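Local coordinates for protein A52 (PDB 2VVW), which suppresses host innate immunity as a Bcl-2-like viral protein that binds TRAF6 and IRAK2, inhibiting NF-kappaB signalling and activating p38, at residues A[108-113]-A[123-128]; A[79-84]-A[129-134]; A[7-12]-A[21-26]; A[52-57]-A[98-103]. All coordinates share one frame; numbering follows the deposited sequence. Where two conformers were deposited one is given.

Contact 1 (A[108-113]-A[123-128])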
loop_
_atom_site.group_PDB
_atom_site.type_symbol
_atom_site.label_atom_id
_atom_site.label_comp_id
_atom_site.label_asym_id
_atom_site.label_seq_id
_atom_site.Cartn_x
_atom_site.Cartn_y
_atom_site.Cartn_z
ATOM N N CYS A 108 4.528 -9.319 13.341
ATOM C CA CYS A 108 5.442 -8.894 14.400
ATOM C C CYS A 108 6.781 -8.434 13.806
ATOM O O CYS A 108 7.396 -7.523 14.313
ATOM C CB CYS A 108 5.643 -10.016 15.423
ATOM S SG CYS A 108 4.148 -10.368 16.415
ATOM N N VAL A 109 7.218 -9.068 12.726
ATOM C CA VAL A 109 8.450 -8.672 12.036
ATOM C C VAL A 109 8.279 -7.317 11.335
ATOM O O VAL A 109 9.149 -6.447 11.431
ATOM C CB VAL A 109 8.911 -9.771 11.027
ATOM C CG1 VAL A 109 10.034 -9.271 10.122
ATOM C CG2 VAL A 109 9.336 -11.040 11.793
ATOM N N VAL A 110 7.151 -7.119 10.654
ATOM C CA VAL A 110 6.917 -5.852 9.975
ATOM C C VAL A 110 6.930 -4.681 10.977
ATOM O O VAL A 110 7.354 -3.592 10.629
ATOM C CB VAL A 110 5.618 -5.879 9.089
ATOM C CG1 VAL A 110 4.365 -5.454 9.875
ATOM C CG2 VAL A 110 5.796 -5.006 7.865
ATOM N N ASP A 111 6.532 -4.914 12.229
ATOM C CA ASP A 111 6.613 -3.853 13.235
ATOM C C ASP A 111 8.036 -3.393 13.453
ATOM O O ASP A 111 8.277 -2.210 13.655
ATOM C CB ASP A 111 6.101 -4.290 14.609
ATOM C CG ASP A 111 4.639 -4.642 14.629
ATOM O OD1 ASP A 111 3.873 -4.206 13.755
ATOM O OD2 ASP A 111 4.262 -5.367 15.569
ATOM N N VAL A 112 8.963 -4.350 13.506
ATOM C CA VAL A 112 10.364 -4.039 13.762
ATOM C C VAL A 112 10.879 -3.156 12.635
ATOM O O VAL A 112 11.551 -2.161 12.868
ATOM C CB VAL A 112 11.238 -5.334 13.907
ATOM C CG1 VAL A 112 12.731 -5.008 13.987
ATOM C CG2 VAL A 112 10.813 -6.135 15.138
ATOM N N TRP A 113 10.578 -3.538 11.402
ATOM C CA TRP A 113 11.008 -2.762 10.247
ATOM C C TRP A 113 10.388 -1.372 10.162
ATOM O O TRP A 113 11.091 -0.394 9.841
ATOM C CB TRP A 113 10.750 -3.556 8.979
ATOM C CG TRP A 113 11.600 -4.773 8.839
ATOM C CD1 TRP A 113 12.861 -4.983 9.345
ATOM C CD2 TRP A 113 11.267 -5.958 8.102
ATOM N NE1 TRP A 113 13.327 -6.221 8.949
ATOM C CE2 TRP A 113 12.365 -6.843 8.205
ATOM C CE3 TRP A 113 10.136 -6.369 7.384
ATOM C CZ2 TRP A 113 12.366 -8.109 7.605
ATOM C CZ3 TRP A 113 10.155 -7.615 6.770
ATOM C CH2 TRP A 113 11.265 -8.469 6.901
ATOM N N LYS A 123 7.089 -5.575 1.943
ATOM C CA LYS A 123 6.905 -6.428 0.747
ATOM C C LYS A 123 7.399 -7.861 0.958
ATOM O O LYS A 123 6.910 -8.808 0.310
ATOM C CB LYS A 123 7.629 -5.820 -0.434
ATOM C CG LYS A 123 7.107 -4.452 -0.896
ATOM C CD LYS A 123 5.762 -4.537 -1.571
ATOM C CE LYS A 123 5.482 -3.277 -2.414
ATOM N NZ LYS A 123 6.529 -2.969 -3.449
ATOM N N TYR A 124 8.390 -8.035 1.827
ATOM C CA TYR A 124 8.921 -9.379 2.107
ATOM C C TYR A 124 7.913 -10.267 2.853
ATOM O O TYR A 124 7.986 -11.487 2.757
ATOM C CB TYR A 124 10.243 -9.301 2.886
ATOM C CG TYR A 124 11.398 -8.941 2.006
ATOM C CD1 TYR A 124 12.166 -9.932 1.414
ATOM C CD2 TYR A 124 11.700 -7.605 1.720
ATOM C CE1 TYR A 124 13.229 -9.617 0.587
ATOM C CE2 TYR A 124 12.759 -7.279 0.882
ATOM C CZ TYR A 124 13.522 -8.289 0.323
ATOM O OH TYR A 124 14.575 -7.987 -0.512
ATOM N N CYS A 125 7.008 -9.657 3.627
ATOM C CA CYS A 125 5.901 -10.405 4.223
ATOM C C CYS A 125 5.088 -11.124 3.151
ATOM O O CYS A 125 4.704 -12.270 3.336
ATOM C CB CYS A 125 5.000 -9.502 5.036
ATOM S SG CYS A 125 5.863 -8.635 6.349
ATOM N N LEU A 126 4.845 -10.463 2.025
ATOM C CA LEU A 126 4.061 -11.072 0.952
ATOM C C LEU A 126 4.831 -12.210 0.332
ATOM O O LEU A 126 4.242 -13.257 0.008
ATOM C CB LEU A 126 3.682 -10.067 -0.147
ATOM C CG LEU A 126 3.166 -8.690 0.288
ATOM C CD1 LEU A 126 2.916 -7.763 -0.927
ATOM C CD2 LEU A 126 1.939 -8.849 1.135
ATOM N N ARG A 127 6.138 -12.014 0.127
ATOM C CA ARG A 127 6.971 -13.081 -0.449
ATOM C C ARG A 127 6.925 -14.295 0.477
ATOM O O ARG A 127 6.794 -15.410 0.031
ATOM C CB ARG A 127 8.421 -12.606 -0.657
ATOM C CG ARG A 127 9.273 -13.543 -1.508
ATOM C CD ARG A 127 10.721 -13.065 -1.677
ATOM N NE ARG A 127 10.853 -11.694 -2.173
ATOM C CZ ARG A 127 12.011 -11.138 -2.546
ATOM N NH1 ARG A 127 13.144 -11.831 -2.495
ATOM N NH2 ARG A 127 12.043 -9.881 -2.978
ATOM N N ALA A 128 7.022 -14.056 1.775
ATOM C CA ALA A 128 6.990 -15.142 2.760
ATOM C C ALA A 128 5.669 -15.922 2.705
ATOM O O ALA A 128 5.679 -17.154 2.700
ATOM C CB ALA A 128 7.208 -14.568 4.177
#
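The thiol of Cys125 sits against Val110: SG lies 3.9 Å from Val110 CB and equally near the CG2 methyl. One turn further along helix 96-115, the six-membered half of the Trp113 indole leans on the other helix, with CH2 4.2 Å from Tyr124 CB and CZ3 4.4 Å from Cys125 SG. Both partners approach that ring obliquely. Cys125 owes its reach to chi1 of -58°, which sets SG beside its own backbone N and opposite the carbonyl carbon. Tyr124 points its CB bond at the other helix, but the ring then leads away, and the side chain also touches Ala77 and Ile81 of helix 76-90.

Behind this first shell, Val109 CG1 packs on one face of the indole, while Trp113 NE1 gives its hydrogen bond to the carbonyl of Leu71, which fixes the indole's polar edge. The two helical segments run nearly antiparallel at 157°, their axes no closer than 10.3 Å; at that spacing they meet through side chains, the indole doing most of the bridging, not through backbone. No hydrogen bond crosses between them. The pairing here therefore rests on dispersion and burial of apolar surface, with sulfur and indole supplying polarisable bulk.

Contact 2 (A[79-84]-A[129-134])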
loop_
_atom_site.group_PDB
_atom_site.type_symbol
_atom_site.label_atom_id
_atom_site.label_comp_id
_atom_site.label_asym_id
_atom_site.label_seq_id
_atom_site.Cartn_x
_atom_site.Cartn_y
_atom_site.Cartn_z
ATOM N N ASN A 79 17.468 -12.818 5.648
ATOM C CA ASN A 79 17.502 -13.681 6.853
ATOM C C ASN A 79 16.094 -14.136 7.281
ATOM O O ASN A 79 15.882 -15.286 7.677
ATOM C CB ASN A 79 18.176 -12.946 8.028
ATOM C CG ASN A 79 19.654 -12.693 7.802
ATOM O OD1 ASN A 79 20.258 -13.221 6.864
ATOM N ND2 ASN A 79 20.250 -11.876 8.670
ATOM N N PHE A 80 15.126 -13.221 7.207
ATOM C CA PHE A 80 13.740 -13.562 7.481
ATOM C C PHE A 80 13.205 -14.626 6.514
ATOM O O PHE A 80 12.581 -15.590 6.935
ATOM C CB PHE A 80 12.877 -12.318 7.400
ATOM C CG PHE A 80 11.405 -12.585 7.562
ATOM C CD1 PHE A 80 10.905 -13.069 8.749
ATOM C CD2 PHE A 80 10.525 -12.345 6.516
ATOM C CE1 PHE A 80 9.536 -13.305 8.898
ATOM C CE2 PHE A 80 9.169 -12.584 6.663
ATOM C CZ PHE A 80 8.682 -13.052 7.852
ATOM N N ILE A 81 13.451 -14.436 5.222
ATOM C CA ILE A 81 12.990 -15.402 4.209
ATOM C C ILE A 81 13.665 -16.772 4.440
ATOM O O ILE A 81 13.006 -17.830 4.346
ATOM C CB ILE A 81 13.236 -14.864 2.777
ATOM C CG1 ILE A 81 12.351 -13.626 2.483
ATOM C CG2 ILE A 81 13.000 -15.939 1.703
ATOM C CD1 ILE A 81 10.821 -13.904 2.476
ATOM N N ASP A 82 14.970 -16.764 4.733
ATOM C CA ASP A 82 15.706 -18.004 5.009
ATOM C C ASP A 82 15.024 -18.739 6.171
ATOM O O ASP A 82 14.785 -19.943 6.102
ATOM C CB ASP A 82 17.189 -17.704 5.284
ATOM C CG ASP A 82 17.994 -18.942 5.652
ATOM O OD1 ASP A 82 17.921 -19.343 6.824
ATOM O OD2 ASP A 82 18.714 -19.501 4.789
ATOM N N TYR A 83 14.673 -17.979 7.210
ATOM C CA TYR A 83 13.990 -18.510 8.401
ATOM C C TYR A 83 12.627 -19.151 8.128
ATOM O O TYR A 83 12.297 -20.214 8.676
ATOM C CB TYR A 83 13.854 -17.382 9.440
ATOM C CG TYR A 83 13.085 -17.763 10.677
ATOM C CD1 TYR A 83 13.703 -18.450 11.718
ATOM C CD2 TYR A 83 11.734 -17.418 10.822
ATOM C CE1 TYR A 83 12.988 -18.821 12.867
ATOM C CE2 TYR A 83 11.016 -17.787 11.966
ATOM C CZ TYR A 83 11.650 -18.481 12.981
ATOM O OH TYR A 83 10.950 -18.843 14.120
ATOM N N ILE A 84 11.840 -18.498 7.282
ATOM C CA ILE A 84 10.566 -19.022 6.821
ATOM C C ILE A 84 10.768 -20.367 6.112
ATOM O O ILE A 84 10.011 -21.311 6.328
ATOM C CB ILE A 84 9.855 -18.010 5.866
ATOM C CG1 ILE A 84 9.421 -16.750 6.623
ATOM C CG2 ILE A 84 8.678 -18.663 5.137
ATOM C CD1 ILE A 84 8.681 -17.002 7.936
ATOM N N ILE A 129 4.545 -15.193 2.665
ATOM C CA ILE A 129 3.191 -15.794 2.601
ATOM C C ILE A 129 3.054 -16.679 1.387
ATOM O O ILE A 129 2.557 -17.796 1.481
ATOM C CB ILE A 129 2.051 -14.706 2.563
ATOM C CG1 ILE A 129 1.962 -13.949 3.888
ATOM C CG2 ILE A 129 0.692 -15.322 2.221
ATOM C CD1 ILE A 129 1.687 -14.778 5.088
ATOM N N LYS A 130 3.528 -16.192 0.245
ATOM C CA LYS A 130 3.484 -16.984 -0.990
ATOM C C LYS A 130 4.324 -18.271 -0.914
ATOM O O LYS A 130 3.961 -19.279 -1.521
ATOM C CB LYS A 130 3.934 -16.137 -2.182
ATOM C CG LYS A 130 2.905 -15.111 -2.677
ATOM C CD LYS A 130 3.585 -14.053 -3.569
ATOM C CE LYS A 130 2.591 -13.276 -4.448
ATOM N NZ LYS A 130 3.186 -12.005 -5.035
ATOM N N LEU A 131 5.441 -18.244 -0.179
ATOM C CA LEU A 131 6.287 -19.446 0.001
ATOM C C LEU A 131 5.634 -20.471 0.919
ATOM O O LEU A 131 5.825 -21.678 0.764
ATOM C CB LEU A 131 7.653 -19.099 0.627
ATOM C CG LEU A 131 8.789 -18.539 -0.223
ATOM C CD1 LEU A 131 9.929 -18.134 0.707
ATOM C CD2 LEU A 131 9.256 -19.558 -1.266
ATOM N N PHE A 132 4.891 -19.979 1.899
ATOM C CA PHE A 132 4.464 -20.789 3.034
ATOM C C PHE A 132 2.991 -21.222 2.978
ATOM O O PHE A 132 2.655 -22.338 3.402
ATOM C CB PHE A 132 4.738 -19.985 4.306
ATOM C CG PHE A 132 4.783 -20.807 5.570
ATOM C CD1 PHE A 132 5.979 -21.326 6.034
ATOM C CD2 PHE A 132 3.631 -21.030 6.317
ATOM C CE1 PHE A 132 6.019 -22.075 7.217
ATOM C CE2 PHE A 132 3.667 -21.766 7.496
ATOM C CZ PHE A 132 4.860 -22.296 7.946
ATOM N N ILE A 133 2.127 -20.340 2.466
ATOM C CA ILE A 133 0.666 -20.522 2.493
ATOM C C ILE A 133 0.093 -20.628 1.085
ATOM O O ILE A 133 0.047 -19.650 0.345
ATOM C CB ILE A 133 -0.021 -19.341 3.233
ATOM C CG1 ILE A 133 0.746 -19.005 4.507
ATOM C CG2 ILE A 133 -1.466 -19.689 3.566
ATOM C CD1 ILE A 133 0.062 -17.979 5.392
ATOM N N ASN A 134 -0.324 -21.829 0.698
ATOM C CA ASN A 134 -0.949 -22.029 -0.606
ATOM C C ASN A 134 -2.422 -21.636 -0.575
ATOM O O ASN A 134 -2.952 -21.311 0.478
ATOM C CB ASN A 134 -0.750 -23.477 -1.105
ATOM C CG ASN A 134 -1.466 -24.530 -0.238
ATOM O OD1 ASN A 134 -2.433 -24.237 0.470
ATOM N ND2 ASN A 134 -1.004 -25.774 -0.333
#
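The Phe132 ring receives the CG2 methyl of Ile84 obliquely, at 3.9 Å from CD1, while CG1 of the next residue, Ile133, lies in the ring plane at its edge. The backbone carbonyl of Ile84 is also close, its O standing 4.0 Å from Phe132 CD1. A second flat group flanks the contact: Phe80, one turn before Ile84, carries Ile84 CG1 on one face, 4.0 Å above the plane and offset toward the rim. Ile84 is thus shared by two aromatic rings, turning one branch to each. Its torsions explain the split, for chi1 of -67° places CG1 beside the backbone N and swings CG2 to the far side from that nitrogen, where Phe132 waits.

The other touching pair is wholly aliphatic. Ile81 CG2 meets Leu131 CD1 at 3.9 Å, and the two side chains cross at about a right angle, as do Ile84 and Phe132. Leu131 lies at the solvent-exposed margin, whereas its three companions are buried, so the contact runs from the surface inward. No hydrogen bond spans it.

Phe132 is the last helical residue of 123-132; Ile133 leaves helical geometry, and Asn134 then caps the start of helix 135-153 through OD1 to Met137 N. Helix 76-90 packs on this helix end through Ile81 and Ile84. Helix 96-115 reaches both partners, Leu105 touching Ile84 and Met102 touching Ile129, and Phe22 and Phe29 of helix 21-35 also meet Ile129.

Contact 3 (A[7-12]-A[21-26])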
loop_
_atom_site.group_PDB
_atom_site.type_symbol
_atom_site.label_atom_id
_atom_site.label_comp_id
_atom_site.label_asym_id
_atom_site.label_seq_id
_atom_site.Cartn_x
_atom_site.Cartn_y
_atom_site.Cartn_z
ATOM N N PRO A 7 -13.233 -3.430 -1.972
ATOM C CA PRO A 7 -13.250 -2.479 -0.855
ATOM C C PRO A 7 -11.862 -2.267 -0.245
ATOM O O PRO A 7 -10.927 -3.043 -0.500
ATOM C CB PRO A 7 -14.167 -3.163 0.178
ATOM C CG PRO A 7 -14.012 -4.620 -0.115
ATOM C CD PRO A 7 -13.881 -4.706 -1.612
ATOM N N ASP A 8 -11.725 -1.226 0.561
ATOM C CA ASP A 8 -10.522 -1.063 1.354
ATOM C C ASP A 8 -10.714 -1.853 2.637
ATOM O O ASP A 8 -11.819 -1.859 3.174
ATOM C CB ASP A 8 -10.305 0.398 1.688
ATOM C CG ASP A 8 -8.997 0.621 2.376
ATOM O OD1 ASP A 8 -7.964 0.667 1.663
ATOM O OD2 ASP A 8 -8.993 0.705 3.625
ATOM N N TYR A 9 -9.665 -2.508 3.132
ATOM C CA TYR A 9 -9.798 -3.417 4.285
ATOM C C TYR A 9 -9.422 -2.822 5.646
ATOM O O TYR A 9 -9.684 -3.434 6.665
ATOM C CB TYR A 9 -9.090 -4.753 4.003
ATOM C CG TYR A 9 -9.786 -5.499 2.872
ATOM C CD1 TYR A 9 -11.095 -5.979 3.032
ATOM C CD2 TYR A 9 -9.174 -5.682 1.639
ATOM C CE1 TYR A 9 -11.765 -6.634 1.999
ATOM C CE2 TYR A 9 -9.835 -6.337 0.588
ATOM C CZ TYR A 9 -11.135 -6.821 0.781
ATOM O OH TYR A 9 -11.809 -7.448 -0.250
ATOM N N LEU A 10 -8.878 -1.616 5.678
ATOM C CA LEU A 10 -8.405 -1.039 6.944
ATOM C C LEU A 10 -9.488 -0.997 8.017
ATOM O O LEU A 10 -9.260 -1.432 9.151
ATOM C CB LEU A 10 -7.862 0.362 6.721
ATOM C CG LEU A 10 -7.219 1.064 7.921
ATOM C CD1 LEU A 10 -6.192 0.192 8.632
ATOM C CD2 LEU A 10 -6.603 2.358 7.441
ATOM N N GLU A 11 -10.664 -0.498 7.649
ATOM C CA GLU A 11 -11.787 -0.374 8.589
ATOM C C GLU A 11 -12.958 -1.325 8.262
ATOM O O GLU A 11 -14.062 -1.151 8.748
ATOM C CB GLU A 11 -12.252 1.076 8.619
ATOM C CG GLU A 11 -11.179 2.029 9.112
ATOM C CD GLU A 11 -11.566 3.498 8.999
ATOM O OE1 GLU A 11 -12.503 3.830 8.247
ATOM O OE2 GLU A 11 -10.921 4.331 9.666
ATOM N N TYR A 12 -12.686 -2.355 7.467
ATOM C CA TYR A 12 -13.703 -3.269 6.993
ATOM C C TYR A 12 -14.053 -4.250 8.115
ATOM O O TYR A 12 -13.168 -4.782 8.783
ATOM C CB TYR A 12 -13.146 -3.991 5.779
ATOM C CG TYR A 12 -14.107 -4.762 4.894
ATOM C CD1 TYR A 12 -14.874 -4.116 3.930
ATOM C CD2 TYR A 12 -14.167 -6.142 4.953
ATOM C CE1 TYR A 12 -15.716 -4.832 3.070
ATOM C CE2 TYR A 12 -15.008 -6.875 4.092
ATOM C CZ TYR A 12 -15.764 -6.213 3.158
ATOM O OH TYR A 12 -16.573 -6.936 2.323
ATOM N N MET A 21 -8.628 -13.527 0.167
ATOM C CA MET A 21 -7.728 -13.637 1.320
ATOM C C MET A 21 -6.335 -13.012 1.058
ATOM O O MET A 21 -5.819 -12.281 1.889
ATOM C CB MET A 21 -7.627 -15.108 1.776
ATOM C CG MET A 21 -7.198 -15.283 3.219
ATOM S SD MET A 21 -8.389 -14.548 4.360
ATOM C CE MET A 21 -7.306 -13.514 5.361
ATOM N N PHE A 22 -5.754 -13.228 -0.116
ATOM C CA PHE A 22 -4.425 -12.654 -0.364
ATOM C C PHE A 22 -4.435 -11.114 -0.421
ATOM O O PHE A 22 -3.541 -10.462 0.121
ATOM C CB PHE A 22 -3.767 -13.221 -1.623
ATOM C CG PHE A 22 -2.293 -12.891 -1.701
ATOM C CD1 PHE A 22 -1.372 -13.581 -0.922
ATOM C CD2 PHE A 22 -1.838 -11.846 -2.504
ATOM C CE1 PHE A 22 -0.017 -13.260 -0.973
ATOM C CE2 PHE A 22 -0.476 -11.519 -2.554
ATOM C CZ PHE A 22 0.421 -12.214 -1.786
ATOM N N THR A 23 -5.465 -10.535 -1.033
ATOM C CA THR A 23 -5.610 -9.073 -1.050
ATOM C C THR A 23 -5.759 -8.506 0.352
ATOM O O THR A 23 -5.195 -7.462 0.667
ATOM C CB THR A 23 -6.797 -8.638 -1.868
ATOM O OG1 THR A 23 -6.697 -9.213 -3.169
ATOM C CG2 THR A 23 -6.839 -7.103 -1.987
ATOM N N ILE A 24 -6.536 -9.192 1.185
ATOM C CA ILE A 24 -6.719 -8.790 2.564
ATOM C C ILE A 24 -5.382 -8.751 3.287
ATOM O O ILE A 24 -5.065 -7.776 4.003
ATOM C CB ILE A 24 -7.717 -9.735 3.307
ATOM C CG1 ILE A 24 -9.161 -9.498 2.807
ATOM C CG2 ILE A 24 -7.657 -9.519 4.781
ATOM C CD1 ILE A 24 -10.154 -10.585 3.241
ATOM N N LEU A 25 -4.587 -9.804 3.110
ATOM C CA LEU A 25 -3.284 -9.866 3.742
ATOM C C LEU A 25 -2.304 -8.830 3.172
ATOM O O LEU A 25 -1.531 -8.244 3.920
ATOM C CB LEU A 25 -2.697 -11.286 3.680
ATOM C CG LEU A 25 -3.448 -12.390 4.446
ATOM C CD1 LEU A 25 -2.860 -13.744 4.132
ATOM C CD2 LEU A 25 -3.408 -12.130 5.922
ATOM N N GLU A 26 -2.354 -8.582 1.868
ATOM C CA GLU A 26 -1.533 -7.517 1.253
ATOM C C GLU A 26 -1.800 -6.195 1.940
ATOM O O GLU A 26 -0.871 -5.513 2.332
ATOM C CB GLU A 26 -1.802 -7.339 -0.243
ATOM C CG GLU A 26 -1.238 -8.399 -1.163
ATOM C CD GLU A 26 -1.514 -8.111 -2.655
ATOM O OE1 GLU A 26 -0.543 -8.088 -3.449
ATOM O OE2 GLU A 26 -2.694 -7.893 -3.028
#
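With chi1 at -66°, Tyr9 has its ring beside its own backbone N, and in Ile24 a chi1 of -72° likewise sets CG1 beside the nitrogen; together these settings bring the ring over the Ile24 methylene. The result is a CH-pi contact between the N-terminal segment, which has an Asx turn at Asp8 and a type I beta turn from Tyr9 to Tyr12, and the first helix of the Bcl-2-like domain, 21-35. Ile24 CG1 stands 3.7 Å from the centroid, only 3° off the ring normal. The carbonyl O of Pro7 lies over the opposite face, toward the rim, and Tyr12 CD2 meets the ring edge in plane.

In the Asx turn, Asp8 OD2 accepts from Leu10 N at 3.1 Å, the donor coming from above the carboxylate plane. Polar bonds do the fastening: the phenol end of Tyr9 is bound to Asp19, and its backbone N to Glu27 of helix 21-35. Asp8 also pairs with Lys123 of the second subunit, so this segment contributes to the dimer contact. Thr23 OG1 is hydrogen-bonded to Lys6 and Glu20 and leaves its methyl for the ring: Thr23 CG2 touches the Tyr9 edge, near its plane, 4.0 Å from CE2.

Contact 4 (A[52-57]-A[98-103])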
loop_
_atom_site.group_PDB
_atom_site.type_symbol
_atom_site.label_atom_id
_atom_site.label_comp_id
_atom_site.label_asym_id
_atom_site.label_seq_id
_atom_site.Cartn_x
_atom_site.Cartn_y
_atom_site.Cartn_z
ATOM N N ASP A 52 -0.989 -12.747 16.299
ATOM C CA ASP A 52 0.290 -12.457 16.947
ATOM C C ASP A 52 0.553 -13.382 18.131
ATOM O O ASP A 52 1.684 -13.764 18.368
ATOM C CB ASP A 52 0.347 -10.997 17.422
ATOM C CG ASP A 52 0.345 -9.985 16.268
ATOM O OD1 ASP A 52 0.280 -10.358 15.071
ATOM O OD2 ASP A 52 0.403 -8.792 16.593
ATOM N N ASN A 53 -0.489 -13.712 18.885
ATOM C CA ASN A 53 -0.385 -14.655 19.999
ATOM C C ASN A 53 0.085 -16.025 19.531
ATOM O O ASN A 53 0.960 -16.622 20.152
ATOM C CB ASN A 53 -1.738 -14.826 20.707
ATOM C CG ASN A 53 -2.330 -13.510 21.185
ATOM O OD1 ASN A 53 -3.526 -13.253 20.999
ATOM N ND2 ASN A 53 -1.502 -12.668 21.795
ATOM N N ASP A 54 -0.509 -16.518 18.445
ATOM C CA ASP A 54 -0.129 -17.805 17.857
ATOM C C ASP A 54 1.354 -17.831 17.480
ATOM O O ASP A 54 2.054 -18.816 17.733
ATOM C CB ASP A 54 -0.967 -18.110 16.606
ATOM C CG ASP A 54 -2.461 -18.133 16.885
ATOM O OD1 ASP A 54 -3.106 -19.170 16.628
ATOM O OD2 ASP A 54 -2.989 -17.107 17.366
ATOM N N ALA A 55 1.802 -16.739 16.863
ATOM C CA ALA A 55 3.180 -16.570 16.422
ATOM C C ALA A 55 4.172 -16.665 17.573
ATOM O O ALA A 55 5.189 -17.346 17.464
ATOM C CB ALA A 55 3.348 -15.211 15.720
ATOM N N GLU A 56 3.885 -15.956 18.656
ATOM C CA GLU A 56 4.786 -15.913 19.793
ATOM C C GLU A 56 4.867 -17.280 20.470
ATOM O O GLU A 56 5.936 -17.703 20.898
ATOM C CB GLU A 56 4.351 -14.830 20.795
ATOM C CG GLU A 56 5.330 -14.674 21.991
ATOM C CD GLU A 56 4.848 -13.680 23.050
ATOM O OE1 GLU A 56 3.931 -12.878 22.760
ATOM O OE2 GLU A 56 5.394 -13.702 24.175
ATOM N N GLU A 57 3.734 -17.967 20.557
ATOM C CA GLU A 57 3.693 -19.299 21.138
ATOM C C GLU A 57 4.459 -20.285 20.273
ATOM O O GLU A 57 5.190 -21.114 20.791
ATOM C CB GLU A 57 2.250 -19.771 21.329
ATOM N N ASP A 98 -0.390 -23.577 11.619
ATOM C CA ASP A 98 0.982 -23.167 11.279
ATOM C C ASP A 98 0.972 -21.911 10.400
ATOM O O ASP A 98 1.740 -20.969 10.619
ATOM C CB ASP A 98 1.729 -24.289 10.550
ATOM C CG ASP A 98 1.938 -25.511 11.414
ATOM O OD1 ASP A 98 2.329 -25.351 12.594
ATOM O OD2 ASP A 98 1.723 -26.627 10.902
ATOM N N CYS A 99 0.103 -21.899 9.396
ATOM C CA CYS A 99 -0.013 -20.745 8.527
ATOM C C CYS A 99 -0.549 -19.506 9.262
ATOM O O CYS A 99 -0.126 -18.404 8.982
ATOM C CB CYS A 99 -0.904 -21.061 7.353
ATOM S SG CYS A 99 -0.340 -22.422 6.352
ATOM N N ILE A 100 -1.500 -19.683 10.167
ATOM C CA ILE A 100 -1.976 -18.581 10.998
ATOM C C ILE A 100 -0.829 -18.003 11.846
ATOM O O ILE A 100 -0.635 -16.786 11.914
ATOM C CB ILE A 100 -3.141 -19.040 11.897
ATOM C CG1 ILE A 100 -4.406 -19.245 11.038
ATOM C CG2 ILE A 100 -3.380 -18.050 13.029
ATOM C CD1 ILE A 100 -5.561 -19.988 11.739
ATOM N N SER A 101 -0.061 -18.867 12.500
ATOM C CA SER A 101 1.071 -18.397 13.325
ATOM C C SER A 101 2.077 -17.638 12.459
ATOM O O SER A 101 2.662 -16.638 12.868
ATOM C CB SER A 101 1.795 -19.564 14.007
ATOM O OG SER A 101 0.989 -20.222 14.970
ATOM N N MET A 102 2.284 -18.136 11.253
ATOM C CA MET A 102 3.213 -17.522 10.334
ATOM C C MET A 102 2.752 -16.123 9.915
ATOM O O MET A 102 3.577 -15.219 9.777
ATOM C CB MET A 102 3.411 -18.443 9.143
ATOM C CG MET A 102 4.435 -17.965 8.182
ATOM S SD MET A 102 3.610 -17.054 6.872
ATOM C CE MET A 102 5.067 -16.371 6.057
ATOM N N ILE A 103 1.443 -15.925 9.755
ATOM C CA ILE A 103 0.916 -14.601 9.434
ATOM C C ILE A 103 1.200 -13.669 10.610
ATOM O O ILE A 103 1.667 -12.546 10.426
ATOM C CB ILE A 103 -0.592 -14.640 9.111
ATOM C CG1 ILE A 103 -0.834 -15.222 7.716
ATOM C CG2 ILE A 103 -1.211 -13.255 9.171
ATOM C CD1 ILE A 103 -2.306 -15.664 7.487
#
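Helices 51-59 and 96-115 cross steeply here: the axes of segments 52-57 and 98-103 make an angle of 101° and approach to 7.1 Å. At the crossing point the alpha carbons of Ala55 and Ser101 are just 4.2 Å apart, a closeness that two small residues make possible.

Each of them lies against the other helix's backbone. The Ala55 methyl comes to 3.3 Å from Ser101 O, and Ser101 OG stands 3.3 Å from both the carbonyl O and the CB of Asp54. Neither approach is a hydrogen bond. A chi1 of -66° tucks OG beside its own backbone N, within hydrogen-bonding reach of Tyr97 O, one turn earlier, and of Gln58 OE1 of helix 51-59; the one hydrogen of this buried hydroxyl can serve either oxygen or be shared. Gln58 also holds Asp98 OD1 through NE2, tying the two helices together just beside the crossing.

On the flank, the Asp54 carboxylate passes aslant of Ile100, OD1 3.8 Å from its CG2 methyl; this is plain van der Waals contact. Phe51 and Phe59 of helix 51-59 extend the interface by touching Ile100 and Ser101 respectively. Ile144 of helix 135-153 is a further neighbour of Ile100. The whole is a close, nearly perpendicular helix crossing with small residues at its centre, set within the all-helical Bcl-2-like fold and involving its long helix 96-115.

All four contacts are buried, contacts 1 and 4 about 8 Å from the chain's centre to their own, contacts 2 and 3 about 11 and 12 Å. Contacts 1 and 4 use opposite halves of helix 96-115, contacts 1 and 2 successive turns of helix 123-132; Phe80 joins the latter pair through Val109 and Ala128, and Met102 links contact 4 to Ile129 and Phe132. Contact 1 is apolar and made by side chains alone, contact 2 mostly side chain to side chain, reaching the surface at Leu131; contact 4 brings backbones together, with polar groups beside them. Contact 3, across the centre from contact 4, joins loop to helix through one aromatic face and, unlike contacts 2 and 4, reaches the second subunit.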